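Local coordinates for RNA-dependent RNA Polymerase (Bombyx mori cytoplasmic polyhedrosis virus, PDB 6TZ0), which catalyses RNA-templated RNA synthesis, making plus strands in transcription and complementary minus strands in genome replication inside the viral core, at residues R40-F45 with F175-F181; L365-P369 with N558-I562; T1030-L1034 with E1159-R1163. One frame throughout, in Å; residues are numbered along the deposited sequence.

Contact 1: residues R40-F45 with F175-F181; sequences RHDFLF and FHKGDEF
With CG anti to the backbone N (chi1 -171°), the imidazole of His41 is carried off the last turn of helix 37-44 toward the loop 175-181, where it meets Phe181; Phe45, with CG beside its own backbone N (chi1 -54°), is directed at the same loop. The edge of His41 points at the face of Phe181, a T-shaped pair with planes at 72° and centroids 5.3 Å apart, in which His41 CD2 sits over the phenyl centre. The flat imidazole suits this slot: one face is covered toward its rim by Phe45 CD2, while Asp179 O lies over the centre of the opposite face.

Phe45 is the first residue past the helix and reaches three places at once. Its CE2 meets Phe181 CE1 at 3.6 Å, its CZ packs on Phe175 CB at 3.7 Å, and His176 CA lies over one face. The rings of Phe45 and His176 are tilted against each other, and His41 approaches His176 rim to rim, His41 CE1 being 3.9 Å from His176 CE1. These four rings form an aromatic cluster that fastens a helix end to the loop leading from helix 166-175 to strand 183-186 in the N-terminal region. Leu44 CD1 lies at the edge of Phe181, 4.0 Å from CE1, and Phe181 also stacks on Trp146.

Gly178 lets the loop turn with a positive phi, where a CB would be jammed against the preceding carbonyl O. Arg40 lends CB and its backbone to Phe181 CZ; NH1 bonds to Leu33 O, and its side chain lies beside those of Arg37 and Arg147, both ATP-binding residues, NH1 coming close to Arg147 NE. Phe181 O makes a weak hydrogen bond to Asn195 ND2, also of that site.

Contact 2: residues L365-P369 with N558-I562; sequences LVTRP and NTKDI
Val366 drives its branched side chain against helix 557-573, where Asn558, in the first turn of the helix, points toward it. CG1 of Val366 is anti to its backbone N (chi1 176°), which sets that methyl 4.0 Å from Asn558 CB and, farther along, 4.4 Å from Ile562 CD1; CG2 is left for Thr559, touching OG1 at 3.9 Å. The two methyls thus meet different residues of the helix. The hydroxyl of Thr559 has its polar partner in Thr556 OG1, just before the helix begins, while the valine methyl only packs against it.

Asn558 has CG anti to its carbonyl carbon (chi1 -67°), laying the amide alongside the extended chain, so that ND2 lies 2.8 Å from Val366 O. The side chains of Val366 and Asn558 run past one another in opposite directions. In the right-hand polymerase fold this helix follows the motif A region, whose strand 541-548 carries the magnesium-binding Asp547 and whose next short helix carries Asp552, which binds UTP; the loop 365-369 leads into strand 370-375 of a four-stranded antiparallel sheet. The contact therefore ties the approach to that sheet to the helix that follows motif A.

Pro369, rigid and without a backbone N-H, presents its ring to Asp561: CD is 3.3 Å and CG 3.7 Å from OD2, the ring and carboxylate branch crossing at a slant. The other oxygen, OD1, takes a weak hydrogen bond from Gln383 NE2, which may help to fix the rotation of the carboxylate. Arg368 bends back on its own chain, NE giving Pro369 O a weak bond of 3.0 Å with an N-H...O angle of 131°; its guanidinium makes a cation-pi contact with Tyr535 of the Viral structural protein 4 chain, and Pro539 of that chain packs on Asn558.

Contact 3: residues T1030-L1034 with E1159-R1163; sequences TVDLL and ERLVR
An extended run, 1030-1034, passes the turn 1159-1161 with the CA atoms of Val1031 and Leu1161 6.8 Å apart, their backbones unpaired with each other. The second segment runs into the edge strand 1162-1163 of a small mixed sheet in the C-terminal region, the part that forms the bracelet in polymerases of this family, and the first follows strand 1029-1030 near it. Val1031 is bonded through its backbone to Gly1195 and Leu1161 to Leu1198, so strand 1196-1202 and the residue just before it bond to both segments.

The apolar half is Val1031 against Leu1161. Leu1161 CD2 rests against the fork of the valine, 3.9 Å from both CG1 and CG2, the side chains crossing at about a right angle; both residues also rest on Leu1061 of helix 1054-1062, which suits their branched, oily form.

The polar half lies nearer the surface, where a long arginine can span the distance. Arg1160 sets CG between its backbone N and carbonyl carbon (chi1 78°) and bends at chi2, bringing its guanidinium across the chain at Asp1032. The carboxylate forms only a long salt bridge, OD1 to NE at 4.0 Å: OD1 stands above the guanidinium plane, with no N-H aimed at it. Asp1032 O also lies over a face, near NH2 but at an angle too poor for a hydrogen bond. Leu1034 CD2 packs against Arg1160 NH1 at 3.7 Å.

How the contacts relate
The three contacts follow one another along the chain without overlapping, and they lie far apart in space: the centres of contacts 1 and 2 are 62 Å apart, those of contacts 1 and 3 are 55 Å apart, and those of contacts 2 and 3 are 63 Å apart. Contact 1 adjoins a nucleotide site: Arg40 is about 3 Å, side chain to side chain, from Arg37 and Arg147 of an ATP site in the N-terminal region. Contact 2 stands farther off from the polymerase centre, Thr559 being about 10 Å by the same measure from Val548, a magnesium ligand, and Asp552, a UTP contact. Contact 3, in the C-terminal region, is remote from both.

Contact 1: residues R40-F45 with F175-F181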
# COMPACT_ATOMS: atom_id res chain seq x y z
N ARG A 40 31.06 26.51 -12.65
CA ARG A 40 30.60 25.90 -11.41
C ARG A 40 31.77 25.40 -10.56
O ARG A 40 31.76 25.55 -9.34
CB ARG A 40 29.62 24.76 -11.70
CG ARG A 40 28.31 25.25 -12.24
CD ARG A 40 27.22 24.20 -12.18
NE ARG A 40 27.46 23.07 -13.07
CZ ARG A 40 27.05 23.02 -14.33
NH1 ARG A 40 26.41 24.05 -14.86
NH2 ARG A 40 27.29 21.95 -15.07
N HIS A 41 32.79 24.83 -11.21
CA HIS A 41 34.01 24.48 -10.48
C HIS A 41 34.74 25.72 -9.99
O HIS A 41 35.37 25.68 -8.93
CB HIS A 41 34.93 23.63 -11.36
CG HIS A 41 36.10 23.05 -10.63
ND1 HIS A 41 37.27 23.75 -10.42
CD2 HIS A 41 36.28 21.84 -10.06
CE1 HIS A 41 38.11 22.99 -9.74
NE2 HIS A 41 37.54 21.83 -9.51
N ASP A 42 34.66 26.82 -10.74
CA ASP A 42 35.29 28.07 -10.31
C ASP A 42 34.55 28.68 -9.13
O ASP A 42 35.17 29.22 -8.21
CB ASP A 42 35.33 29.05 -11.48
CG ASP A 42 36.28 30.21 -11.25
OD1 ASP A 42 36.98 30.23 -10.23
OD2 ASP A 42 36.30 31.11 -12.11
N PHE A 43 33.22 28.61 -9.14
CA PHE A 43 32.42 29.19 -8.07
C PHE A 43 32.53 28.37 -6.79
O PHE A 43 32.65 28.94 -5.70
CB PHE A 43 30.96 29.27 -8.51
CG PHE A 43 30.04 29.86 -7.49
CD1 PHE A 43 30.04 31.22 -7.23
CD2 PHE A 43 29.15 29.05 -6.79
CE1 PHE A 43 29.19 31.76 -6.30
CE2 PHE A 43 28.30 29.59 -5.85
CZ PHE A 43 28.32 30.94 -5.60
N LEU A 44 32.49 27.05 -6.90
CA LEU A 44 32.53 26.22 -5.70
C LEU A 44 33.93 26.10 -5.12
O LEU A 44 34.07 25.81 -3.94
CB LEU A 44 31.97 24.83 -5.99
CG LEU A 44 30.48 24.75 -6.31
CD1 LEU A 44 30.11 23.35 -6.74
CD2 LEU A 44 29.66 25.15 -5.11
N PHE A 45 34.97 26.33 -5.92
CA PHE A 45 36.35 26.08 -5.51
C PHE A 45 37.24 27.25 -5.89
O PHE A 45 38.30 27.08 -6.49
CB PHE A 45 36.88 24.80 -6.12
CG PHE A 45 36.02 23.61 -5.86
CD1 PHE A 45 35.87 23.11 -4.59
CD2 PHE A 45 35.36 22.98 -6.91
CE1 PHE A 45 35.08 22.02 -4.34
CE2 PHE A 45 34.56 21.88 -6.67
CZ PHE A 45 34.42 21.40 -5.39
N PHE A 175 35.58 18.14 -1.55
CA PHE A 175 35.30 17.93 -2.96
C PHE A 175 36.29 18.57 -3.92
O PHE A 175 36.11 18.46 -5.13
CB PHE A 175 33.89 18.43 -3.30
CG PHE A 175 32.82 17.87 -2.43
CD1 PHE A 175 32.42 16.55 -2.56
CD2 PHE A 175 32.21 18.66 -1.47
CE1 PHE A 175 31.44 16.03 -1.74
CE2 PHE A 175 31.22 18.14 -0.66
CZ PHE A 175 30.84 16.83 -0.79
N HIS A 176 37.33 19.25 -3.43
CA HIS A 176 38.31 19.86 -4.32
C HIS A 176 39.47 18.89 -4.47
O HIS A 176 40.39 18.85 -3.66
CB HIS A 176 38.77 21.21 -3.79
CG HIS A 176 39.70 21.94 -4.72
ND1 HIS A 176 39.29 22.45 -5.93
CD2 HIS A 176 41.01 22.25 -4.60
CE1 HIS A 176 40.31 23.04 -6.53
NE2 HIS A 176 41.37 22.93 -5.74
N LYS A 177 39.41 18.08 -5.53
CA LYS A 177 40.44 17.10 -5.85
C LYS A 177 40.84 17.36 -7.30
O LYS A 177 40.29 16.74 -8.22
CB LYS A 177 39.94 15.67 -5.65
CG LYS A 177 40.16 15.06 -4.27
CD LYS A 177 39.25 15.66 -3.21
CE LYS A 177 39.60 15.17 -1.83
NZ LYS A 177 39.46 13.70 -1.72
N GLY A 178 41.78 18.27 -7.51
CA GLY A 178 42.24 18.58 -8.85
C GLY A 178 41.58 19.80 -9.44
O GLY A 178 41.12 20.70 -8.73
N ASP A 179 41.54 19.83 -10.77
CA ASP A 179 40.91 20.93 -11.50
C ASP A 179 39.60 20.52 -12.17
O ASP A 179 39.10 21.27 -13.01
CB ASP A 179 41.88 21.49 -12.55
CG ASP A 179 42.96 22.35 -11.94
OD1 ASP A 179 42.70 22.99 -10.90
OD2 ASP A 179 44.08 22.40 -12.49
N GLU A 180 39.05 19.37 -11.81
CA GLU A 180 37.70 18.99 -12.19
C GLU A 180 36.99 18.43 -10.97
O GLU A 180 37.58 18.26 -9.90
CB GLU A 180 37.69 17.97 -13.34
CG GLU A 180 38.12 18.53 -14.68
CD GLU A 180 38.01 17.51 -15.78
OE1 GLU A 180 37.71 16.34 -15.48
OE2 GLU A 180 38.22 17.89 -16.96
N PHE A 181 35.70 18.16 -11.13
CA PHE A 181 34.95 17.53 -10.05
C PHE A 181 35.39 16.08 -9.90
O PHE A 181 35.78 15.44 -10.87
CB PHE A 181 33.45 17.60 -10.34
CG PHE A 181 32.89 19.00 -10.35
CD1 PHE A 181 32.72 19.71 -9.18
CD2 PHE A 181 32.47 19.57 -11.54
CE1 PHE A 181 32.19 20.98 -9.19
CE2 PHE A 181 31.94 20.85 -11.55
CZ PHE A 181 31.79 21.55 -10.38

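Contact 2: residues L365-P369 with N558-I562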
# COMPACT_ATOMS: atom_id res chain seq x y z
N LEU A 365 3.55 -16.76 22.86
CA LEU A 365 2.82 -17.34 21.76
C LEU A 365 1.33 -17.10 21.90
O LEU A 365 0.77 -17.16 23.00
CB LEU A 365 3.09 -18.84 21.70
CG LEU A 365 4.56 -19.20 21.52
CD1 LEU A 365 4.72 -20.69 21.63
CD2 LEU A 365 5.06 -18.70 20.19
N VAL A 366 0.67 -16.82 20.78
CA VAL A 366 -0.76 -16.58 20.74
C VAL A 366 -1.45 -17.89 20.35
O VAL A 366 -1.05 -18.54 19.38
CB VAL A 366 -1.10 -15.46 19.75
CG1 VAL A 366 -2.59 -15.27 19.62
CG2 VAL A 366 -0.45 -14.17 20.20
N THR A 367 -2.45 -18.29 21.13
CA THR A 367 -3.13 -19.55 20.89
C THR A 367 -4.36 -19.34 20.01
O THR A 367 -4.57 -18.27 19.44
CB THR A 367 -3.47 -20.22 22.21
OG1 THR A 367 -4.24 -19.32 23.01
CG2 THR A 367 -2.21 -20.60 22.95
N ARG A 368 -5.20 -20.36 19.91
CA ARG A 368 -6.27 -20.41 18.93
C ARG A 368 -7.65 -20.29 19.58
O ARG A 368 -7.82 -20.58 20.76
CB ARG A 368 -6.18 -21.72 18.14
CG ARG A 368 -6.17 -23.01 18.93
CD ARG A 368 -7.48 -23.74 18.93
NE ARG A 368 -7.96 -24.02 17.58
CZ ARG A 368 -7.54 -25.02 16.81
NH1 ARG A 368 -6.61 -25.85 17.24
NH2 ARG A 368 -8.06 -25.18 15.60
N PRO A 369 -8.65 -19.83 18.83
CA PRO A 369 -10.02 -19.93 19.31
C PRO A 369 -10.57 -21.33 19.11
O PRO A 369 -10.17 -22.06 18.21
CB PRO A 369 -10.77 -18.93 18.42
CG PRO A 369 -10.01 -18.91 17.18
CD PRO A 369 -8.57 -19.07 17.57
N ASN A 558 -1.58 -16.92 14.11
CA ASN A 558 -2.56 -16.91 15.18
C ASN A 558 -3.03 -15.50 15.51
O ASN A 558 -4.16 -15.31 15.96
CB ASN A 558 -1.98 -17.58 16.41
CG ASN A 558 -1.74 -19.05 16.21
OD1 ASN A 558 -2.54 -19.73 15.59
ND2 ASN A 558 -0.65 -19.55 16.76
N THR A 559 -2.17 -14.50 15.31
CA THR A 559 -2.60 -13.12 15.51
C THR A 559 -3.58 -12.69 14.42
O THR A 559 -4.52 -11.93 14.69
CB THR A 559 -1.38 -12.20 15.56
OG1 THR A 559 -0.48 -12.68 16.55
CG2 THR A 559 -1.76 -10.79 15.93
N LYS A 560 -3.39 -13.19 13.20
CA LYS A 560 -4.36 -13.00 12.13
C LYS A 560 -5.70 -13.65 12.46
O LYS A 560 -6.76 -13.13 12.09
CB LYS A 560 -3.79 -13.55 10.83
CG LYS A 560 -4.72 -13.52 9.64
CD LYS A 560 -4.95 -12.12 9.14
CE LYS A 560 -6.04 -12.14 8.09
NZ LYS A 560 -5.68 -13.01 6.95
N ASP A 561 -5.67 -14.75 13.21
CA ASP A 561 -6.91 -15.44 13.56
C ASP A 561 -7.81 -14.61 14.49
O ASP A 561 -9.03 -14.83 14.48
CB ASP A 561 -6.57 -16.78 14.20
CG ASP A 561 -7.66 -17.81 14.00
OD1 ASP A 561 -8.69 -17.49 13.37
OD2 ASP A 561 -7.49 -18.95 14.46
N ILE A 562 -7.27 -13.64 15.23
CA ILE A 562 -8.09 -12.78 16.10
C ILE A 562 -9.04 -11.92 15.26
O ILE A 562 -10.24 -11.82 15.55
CB ILE A 562 -7.20 -11.91 17.00
CG1 ILE A 562 -6.37 -12.76 17.95
CG2 ILE A 562 -8.04 -10.93 17.81
CD1 ILE A 562 -5.36 -11.99 18.74

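Contact 3: residues T1030-L1034 with E1159-R1163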
# COMPACT_ATOMS: atom_id res chain seq x y z
N THR A 1030 -4.81 52.79 13.62
CA THR A 1030 -4.28 51.46 13.91
C THR A 1030 -5.43 50.52 14.21
O THR A 1030 -6.32 50.84 15.00
CB THR A 1030 -3.32 51.51 15.10
OG1 THR A 1030 -4.02 51.94 16.27
CG2 THR A 1030 -2.19 52.46 14.83
N VAL A 1031 -5.44 49.36 13.54
CA VAL A 1031 -6.47 48.38 13.81
C VAL A 1031 -6.22 47.71 15.15
O VAL A 1031 -5.10 47.69 15.68
CB VAL A 1031 -6.54 47.33 12.68
CG1 VAL A 1031 -6.91 47.99 11.38
CG2 VAL A 1031 -5.23 46.60 12.55
N ASP A 1032 -7.29 47.17 15.73
CA ASP A 1032 -7.15 46.38 16.94
C ASP A 1032 -6.76 44.95 16.61
O ASP A 1032 -7.14 44.39 15.58
CB ASP A 1032 -8.44 46.41 17.76
CG ASP A 1032 -9.66 46.06 16.95
OD1 ASP A 1032 -9.56 45.96 15.71
OD2 ASP A 1032 -10.73 45.86 17.55
N LEU A 1033 -5.98 44.36 17.50
CA LEU A 1033 -5.54 42.99 17.34
C LEU A 1033 -6.59 42.06 17.94
O LEU A 1033 -7.43 42.47 18.74
CB LEU A 1033 -4.18 42.79 18.01
CG LEU A 1033 -2.87 43.19 17.31
CD1 LEU A 1033 -2.70 44.68 17.13
CD2 LEU A 1033 -1.69 42.66 18.09
N LEU A 1034 -6.56 40.80 17.52
CA LEU A 1034 -7.41 39.79 18.12
C LEU A 1034 -6.99 39.57 19.58
O LEU A 1034 -5.83 39.78 19.93
CB LEU A 1034 -7.32 38.47 17.36
CG LEU A 1034 -8.28 38.14 16.21
CD1 LEU A 1034 -9.71 38.14 16.69
CD2 LEU A 1034 -8.15 39.06 15.05
N GLU A 1159 -12.59 41.77 6.29
CA GLU A 1159 -13.47 42.91 6.06
C GLU A 1159 -13.41 43.91 7.20
O GLU A 1159 -13.85 45.05 7.02
CB GLU A 1159 -14.91 42.45 5.83
CG GLU A 1159 -15.67 41.91 7.03
CD GLU A 1159 -16.56 42.93 7.72
OE1 GLU A 1159 -16.91 43.95 7.08
OE2 GLU A 1159 -16.92 42.72 8.89
N ARG A 1160 -12.88 43.52 8.36
CA ARG A 1160 -12.76 44.46 9.46
C ARG A 1160 -11.52 45.34 9.33
O ARG A 1160 -11.38 46.30 10.08
CB ARG A 1160 -12.76 43.70 10.79
CG ARG A 1160 -11.45 43.02 11.19
CD ARG A 1160 -10.80 43.82 12.30
NE ARG A 1160 -9.48 43.37 12.68
CZ ARG A 1160 -9.22 42.54 13.67
NH1 ARG A 1160 -10.22 42.05 14.39
NH2 ARG A 1160 -7.97 42.21 13.95
N LEU A 1161 -10.64 45.03 8.38
CA LEU A 1161 -9.33 45.66 8.29
C LEU A 1161 -9.25 46.75 7.23
O LEU A 1161 -8.33 47.57 7.30
CB LEU A 1161 -8.27 44.60 7.98
CG LEU A 1161 -7.99 43.59 9.08
CD1 LEU A 1161 -7.11 42.48 8.56
CD2 LEU A 1161 -7.32 44.29 10.23
N VAL A 1162 -10.17 46.77 6.27
CA VAL A 1162 -10.09 47.65 5.11
C VAL A 1162 -11.38 48.45 5.02
O VAL A 1162 -12.48 47.88 5.05
CB VAL A 1162 -9.85 46.85 3.81
CG1 VAL A 1162 -9.89 47.76 2.60
CG2 VAL A 1162 -8.51 46.14 3.88
N ARG A 1163 -11.25 49.77 4.91
CA ARG A 1163 -12.40 50.65 4.75
C ARG A 1163 -12.72 50.81 3.26
O ARG A 1163 -11.93 51.40 2.52
CB ARG A 1163 -12.14 52.01 5.39
CG ARG A 1163 -13.33 52.94 5.33
CD ARG A 1163 -13.11 54.22 6.12
NE ARG A 1163 -12.09 55.10 5.55
CZ ARG A 1163 -12.32 55.99 4.60
NH1 ARG A 1163 -13.54 56.13 4.09
NH2 ARG A 1163 -11.34 56.76 4.15